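Local coordinates for AGR_C_1268p (Agrobacterium tumefaciens str. C58, PDB 2GHS), which belongs to the regucalcin (SMP-30) family and probably acts as a gluconolactonase, a sugar-lactone hydrolase dependent on a divalent metal ion, at residues His242-Arg247 / Gly251-Tyr256; Gly61-Phe66 / Arg285-Ser290. All blocks are in the same frame, centred on the assembly; numbering follows the deposited sequence. Where two conformers were deposited one is given.

Contact 1: His242-Arg247 / Gly251-Tyr256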
loop_
_atom_site.group_PDB
_atom_site.type_symbol
_atom_site.label_atom_id
_atom_site.label_comp_id
_atom_site.label_asym_id
_atom_site.label_seq_id
_atom_site.Cartn_x
_atom_site.Cartn_y
_atom_site.Cartn_z
ATOM N N HIS A 242 -2.981 7.467 -14.239
ATOM C CA HIS A 242 -1.825 8.094 -13.582
ATOM C C HIS A 242 -1.465 7.307 -12.349
ATOM O O HIS A 242 -2.338 6.842 -11.604
ATOM C CB HIS A 242 -2.109 9.550 -13.182
ATOM C CG HIS A 242 -2.165 10.504 -14.333
ATOM N ND1 HIS A 242 -1.992 11.881 -14.183
ATOM C CD2 HIS A 242 -2.469 10.303 -15.635
ATOM C CE1 HIS A 242 -2.112 12.459 -15.359
ATOM N NE2 HIS A 242 -2.406 11.531 -16.260
ATOM N N ILE A 243 -0.165 7.232 -12.062
ATOM C CA ILE A 243 0.354 6.596 -10.841
ATOM C C ILE A 243 0.652 7.672 -9.809
ATOM O O ILE A 243 1.295 8.677 -10.118
ATOM C CB ILE A 243 1.602 5.742 -11.174
ATOM C CG1 ILE A 243 1.200 4.576 -12.102
ATOM C CG2 ILE A 243 2.305 5.320 -9.886
ATOM C CD1 ILE A 243 2.336 3.780 -12.589
ATOM N N TRP A 244 0.167 7.450 -8.581
ATOM C CA TRP A 244 0.383 8.331 -7.475
ATOM C C TRP A 244 1.206 7.542 -6.451
ATOM O O TRP A 244 0.714 6.559 -5.905
ATOM C CB TRP A 244 -0.951 8.752 -6.856
ATOM C CG TRP A 244 -1.850 9.558 -7.765
ATOM C CD1 TRP A 244 -2.472 9.135 -8.892
ATOM C CD2 TRP A 244 -2.180 10.941 -7.612
ATOM N NE1 TRP A 244 -3.212 10.176 -9.432
ATOM C CE2 TRP A 244 -3.043 11.286 -8.656
ATOM C CE3 TRP A 244 -1.875 11.906 -6.656
ATOM C CZ2 TRP A 244 -3.598 12.587 -8.790
ATOM C CZ3 TRP A 244 -2.429 13.198 -6.778
ATOM C CH2 TRP A 244 -3.257 13.513 -7.848
ATOM N N ASN A 245 2.454 7.940 -6.260
ATOM C CA ASN A 245 3.469 7.185 -5.497
ATOM C C ASN A 245 3.968 7.964 -4.285
ATOM O O ASN A 245 4.460 9.107 -4.441
ATOM C CB ASN A 245 4.669 6.869 -6.413
ATOM C CG ASN A 245 5.792 6.208 -5.680
ATOM O OD1 ASN A 245 6.911 6.751 -5.605
ATOM N ND2 ASN A 245 5.524 5.019 -5.136
ATOM N N ALA A 246 3.868 7.358 -3.106
ATOM C CA ALA A 246 4.440 7.913 -1.880
ATOM C C ALA A 246 5.963 7.787 -1.955
ATOM O O ALA A 246 6.484 6.712 -2.234
ATOM C CB ALA A 246 3.911 7.181 -0.665
ATOM N N ARG A 247 6.676 8.878 -1.706
ATOM C CA ARG A 247 8.126 8.902 -1.824
ATOM C C ARG A 247 8.709 9.010 -0.419
ATOM O O ARG A 247 8.647 10.064 0.216
ATOM C CB ARG A 247 8.590 10.082 -2.697
ATOM C CG ARG A 247 10.087 10.139 -2.993
ATOM C CD ARG A 247 10.363 9.537 -4.304
ATOM N NE ARG A 247 11.749 9.387 -4.722
ATOM C CZ ARG A 247 12.062 8.806 -5.872
ATOM N NH1 ARG A 247 11.079 8.484 -6.706
ATOM N NH2 ARG A 247 13.316 8.625 -6.228
ATOM N N GLY A 251 8.519 13.457 1.959
ATOM C CA GLY A 251 7.232 14.048 2.392
ATOM C C GLY A 251 6.393 14.445 1.184
ATOM O O GLY A 251 6.020 15.630 0.993
ATOM N N ALA A 252 6.141 13.457 0.342
ATOM C CA ALA A 252 5.529 13.699 -0.979
ATOM C C ALA A 252 4.796 12.518 -1.523
ATOM O O ALA A 252 5.197 11.358 -1.281
ATOM C CB ALA A 252 6.598 14.070 -1.946
ATOM N N VAL A 253 3.758 12.824 -2.302
ATOM C CA VAL A 253 3.177 11.895 -3.238
ATOM C C VAL A 253 3.469 12.461 -4.634
ATOM O O VAL A 253 3.161 13.632 -4.921
ATOM C CB VAL A 253 1.645 11.710 -3.004
ATOM C CG1 VAL A 253 1.023 10.760 -4.058
ATOM C CG2 VAL A 253 1.405 11.125 -1.613
ATOM N N ASP A 254 4.142 11.648 -5.438
ATOM C CA ASP A 254 4.498 12.003 -6.803
ATOM C C ASP A 254 3.462 11.428 -7.757
ATOM O O ASP A 254 3.076 10.248 -7.653
ATOM C CB ASP A 254 5.875 11.437 -7.124
ATOM C CG ASP A 254 6.972 12.213 -6.441
ATOM O OD1 ASP A 254 6.848 13.485 -6.395
ATOM O OD2 ASP A 254 7.941 11.593 -5.943
ATOM N N ARG A 255 3.080 12.233 -8.730
ATOM C CA ARG A 255 2.140 11.826 -9.760
ATOM C C ARG A 255 2.830 11.785 -11.138
ATOM O O ARG A 255 3.527 12.715 -11.556
ATOM C CB ARG A 255 0.974 12.786 -9.776
ATOM C CG ARG A 255 -0.073 12.555 -10.827
ATOM C CD ARG A 255 -1.088 13.715 -10.797
ATOM N NE ARG A 255 -2.193 13.599 -11.764
ATOM C CZ ARG A 255 -3.131 14.524 -11.863
ATOM N NH1 ARG A 255 -3.102 15.596 -11.085
ATOM N NH2 ARG A 255 -4.099 14.384 -12.731
ATOM N N TYR A 256 2.613 10.650 -11.778
ATOM C CA TYR A 256 3.125 10.340 -13.128
ATOM C C TYR A 256 2.032 10.094 -14.132
ATOM O O TYR A 256 1.083 9.340 -13.855
ATOM C CB TYR A 256 3.969 9.097 -13.035
ATOM C CG TYR A 256 5.143 9.211 -12.048
ATOM C CD1 TYR A 256 5.000 8.857 -10.700
ATOM C CD2 TYR A 256 6.380 9.666 -12.470
ATOM C CE1 TYR A 256 6.076 8.969 -9.808
ATOM C CE2 TYR A 256 7.453 9.765 -11.578
ATOM C CZ TYR A 256 7.301 9.421 -10.256
ATOM O OH TYR A 256 8.382 9.515 -9.372
HETATM O O HOH W 1 8.187 8.953 -6.799
#

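Contact 2: Gly61-Phe66 / Arg285-Ser290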
loop_
_atom_site.group_PDB
_atom_site.type_symbol
_atom_site.label_atom_id
_atom_site.label_comp_id
_atom_site.label_asym_id
_atom_site.label_seq_id
_atom_site.Cartn_x
_atom_site.Cartn_y
_atom_site.Cartn_z
ATOM N N GLY A 61 -17.969 3.195 4.863
ATOM C CA GLY A 61 -17.335 4.514 4.918
ATOM C C GLY A 61 -16.170 4.521 5.876
ATOM O O GLY A 61 -15.949 5.485 6.606
ATOM N N THR A 62 -15.390 3.454 5.826
ATOM C CA THR A 62 -14.304 3.214 6.796
ATOM C C THR A 62 -12.922 3.020 6.100
ATOM O O THR A 62 -12.801 2.245 5.155
ATOM C CB THR A 62 -14.621 1.972 7.659
ATOM O OG1 THR A 62 -15.866 2.171 8.340
ATOM C CG2 THR A 62 -13.556 1.745 8.690
ATOM N N ALA A 63 -11.936 3.788 6.535
ATOM C CA ALA A 63 -10.560 3.602 6.124
ATOM C C ALA A 63 -9.881 2.652 7.094
ATOM O O ALA A 63 -10.078 2.716 8.299
ATOM C CB ALA A 63 -9.843 4.963 6.096
ATOM N N TRP A 64 -9.046 1.791 6.541
ATOM C CA TRP A 64 -8.281 0.827 7.287
ATOM C C TRP A 64 -6.798 0.993 6.926
ATOM O O TRP A 64 -6.457 1.308 5.774
ATOM C CB TRP A 64 -8.733 -0.579 6.907
ATOM C CG TRP A 64 -10.159 -0.911 7.235
ATOM C CD1 TRP A 64 -11.238 -0.705 6.446
ATOM C CD2 TRP A 64 -10.631 -1.572 8.409
ATOM N NE1 TRP A 64 -12.371 -1.174 7.077
ATOM C CE2 TRP A 64 -12.004 -1.724 8.282
ATOM C CE3 TRP A 64 -10.005 -2.072 9.557
ATOM C CZ2 TRP A 64 -12.782 -2.337 9.275
ATOM C CZ3 TRP A 64 -10.784 -2.687 10.548
ATOM C CH2 TRP A 64 -12.156 -2.808 10.387
ATOM N N TRP A 65 -5.909 0.788 7.901
ATOM C CA TRP A 65 -4.466 0.708 7.605
ATOM C C TRP A 65 -3.770 -0.062 8.706
ATOM O O TRP A 65 -4.406 -0.435 9.713
ATOM C CB TRP A 65 -3.832 2.096 7.416
ATOM C CG TRP A 65 -3.841 2.982 8.596
ATOM C CD1 TRP A 65 -2.881 3.067 9.570
ATOM C CD2 TRP A 65 -4.832 3.953 8.918
ATOM N NE1 TRP A 65 -3.236 4.027 10.482
ATOM C CE2 TRP A 65 -4.427 4.590 10.098
ATOM C CE3 TRP A 65 -6.039 4.341 8.314
ATOM C CZ2 TRP A 65 -5.183 5.575 10.709
ATOM C CZ3 TRP A 65 -6.791 5.347 8.917
ATOM C CH2 TRP A 65 -6.356 5.936 10.109
ATOM N N PHE A 66 -2.475 -0.322 8.523
ATOM C CA PHE A 66 -1.728 -1.027 9.514
ATOM C C PHE A 66 -0.634 -0.187 10.150
ATOM O O PHE A 66 -0.111 0.736 9.554
ATOM C CB PHE A 66 -1.064 -2.278 8.890
ATOM C CG PHE A 66 -2.025 -3.275 8.355
ATOM C CD1 PHE A 66 -2.475 -3.178 7.036
ATOM C CD2 PHE A 66 -2.446 -4.323 9.136
ATOM C CE1 PHE A 66 -3.376 -4.119 6.524
ATOM C CE2 PHE A 66 -3.346 -5.252 8.658
ATOM C CZ PHE A 66 -3.821 -5.147 7.352
ATOM N N ARG A 285 -10.916 11.543 -2.831
ATOM C CA ARG A 285 -9.936 12.112 -1.917
ATOM C C ARG A 285 -8.773 11.163 -1.732
ATOM O O ARG A 285 -8.902 9.944 -1.974
ATOM C CB ARG A 285 -10.564 12.387 -0.541
ATOM C CG ARG A 285 -11.864 13.115 -0.592
ATOM C CD ARG A 285 -11.690 14.542 -1.041
ATOM N NE ARG A 285 -12.995 15.200 -1.056
ATOM C CZ ARG A 285 -13.714 15.484 -2.138
ATOM N NH1 ARG A 285 -13.273 15.258 -3.387
ATOM N NH2 ARG A 285 -14.882 16.053 -1.960
ATOM N N LEU A 286 -7.631 11.705 -1.306
ATOM C CA LEU A 286 -6.443 10.886 -1.182
ATOM C C LEU A 286 -5.915 10.909 0.243
ATOM O O LEU A 286 -5.519 11.957 0.743
ATOM C CB LEU A 286 -5.370 11.311 -2.188
ATOM C CG LEU A 286 -4.339 10.224 -2.481
ATOM C CD1 LEU A 286 -4.914 9.093 -3.352
ATOM C CD2 LEU A 286 -3.076 10.797 -3.090
ATOM N N LEU A 287 -5.979 9.750 0.881
ATOM C CA LEU A 287 -5.343 9.501 2.198
ATOM C C LEU A 287 -3.878 9.121 2.008
ATOM O O LEU A 287 -3.566 8.440 1.021
ATOM C CB LEU A 287 -6.133 8.380 2.919
ATOM C CG LEU A 287 -5.644 7.852 4.277
ATOM C CD1 LEU A 287 -6.812 7.231 5.000
ATOM C CD2 LEU A 287 -4.543 6.819 4.120
ATOM N N VAL A 288 -2.992 9.524 2.933
ATOM C CA VAL A 288 -1.550 9.253 2.843
ATOM C C VAL A 288 -1.054 8.890 4.233
ATOM O O VAL A 288 -1.247 9.664 5.170
ATOM C CB VAL A 288 -0.776 10.498 2.347
ATOM C CG1 VAL A 288 0.652 10.170 2.182
ATOM C CG2 VAL A 288 -1.395 11.037 1.044
ATOM N N THR A 289 -0.505 7.684 4.382
ATOM C CA THR A 289 0.154 7.241 5.593
ATOM C C THR A 289 1.616 7.641 5.605
ATOM O O THR A 289 2.254 7.897 4.563
ATOM C CB THR A 289 0.056 5.716 5.791
ATOM O OG1 THR A 289 0.428 5.035 4.592
ATOM C CG2 THR A 289 -1.377 5.327 6.112
ATOM N N SER A 290 2.156 7.625 6.809
ATOM C CA SER A 290 3.572 7.916 7.015
ATOM C C SER A 290 4.143 7.126 8.213
ATOM O O SER A 290 3.447 6.354 8.870
ATOM C CB SER A 290 3.823 9.422 7.188
ATOM O OG SER A 290 3.291 9.919 8.408
#

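Contact 1: His242-Arg247 / Gly251-Tyr256
Arg-255 lays its side chain over one face of the Trp-244 indole: CD sits 3.8 Å from the centroid of the six-membered ring, a CH-pi contact, and the guanidinium follows with its plane 20° from that of the indole. The CG1 methyl of Val-253 meets the same indole near its edge. The extended Arg-255 chain, CG anti to the backbone N (chi1 177°), carries NE to the edge of the His-242 ring, tilted 17° from its plane, where it donates to ND1 at 3.0 Å. The indole NE1 is hydrogen-bonded to Asp-238, and Arg-255 NH1 to the hydroxyl of Tyr-266, whose ring stacks on Trp-244. On the other face of the sheet, one water in the plane of the Tyr-256 ring accepts from OH and from Arg-247 NH1 and donates to Asn-245 OD1 and Asp-254 OD2 (2.8 Å). Asn-245 ND2 bonds Ser-235 OG, Arg-247 NE the carbonyl of Lys-229, and Asp-254 forms its salt bridge with Arg-265. Backbone pairs Ile-243/Tyr-256 and Asn-245/Asp-254 are doubly hydrogen-bonded. The two strands make an antiparallel hairpin inside one propeller blade, with strand 231-237, which carries the predicted catalytic Asp-233, flanking 243-248 and strand 262-267 flanking 252-256.

Contact 2: Gly61-Phe66 / Arg285-Ser290
Ala-63 and Leu-287 make the closest apolar contact, CB to CD1 at 3.9 Å. The same CD1 methyl also reaches Trp-65, 4.3 Å from CZ3 and oblique to the ring, so one leucine branch touches both Ala-63 and Trp-65. With chi1 at 176° the Leu-287 branch swings away from its own backbone N and reaches the facing strand. A methyl-on-aromatic contact follows: Thr-289 sets CG2 over one face of the Trp-65 indole, 4.2 Å from CG, while the ring of His-74 stacks on the same tryptophan. Polar bonding is turned aside from the interface: Thr-289 OG1 is held by Thr-274 OG1 and the carbonyl of Cys-275, leaving its methyl to meet the indole. The backbones stay apart, the strand axes 9.4 Å from each other and nearly parallel at 18°. Strand 62-67 bonds within its own sheet, Ala-63 to Leu-76 and Trp-65 to His-74, while 285-290 lies in another, between 309-311 and 273-279. Pro-54 of strand 51-57 packs against Trp-65, Leu-287 and Thr-289. Such face-to-face packing of separate antiparallel sheets is how neighbouring blades of a beta-propeller adhere; Thr-289 lies about 5 Å, side chain to side chain, from Glu-52, a predicted metal ligand.

In the fold
Both contacts are largely buried, but one lies within a blade of the propeller and the other between blades. Contact 1 joins adjacent strands and buries 654 Å², mixing backbone bonds with charged, aromatic and water-mediated polar groups; its His-242 and Arg-255 end is partly exposed. Contact 2 joins two separate sheets, buries 138 Å² and relies on methyl groups and an indole face, with no hydrogen bond between the segments. Strand 285-290 connects the two: while Leu-287 and Thr-289 serve contact 2, Leu-286 CD2 packs on Trp-244 CE3 at 3.9 Å and Val-288 CG2 meets Val-253 CG2 of contact 1. The sheet containing 285-290 is thus wedged between the other two, with contact 1 nested in the chain between the segments of contact 2.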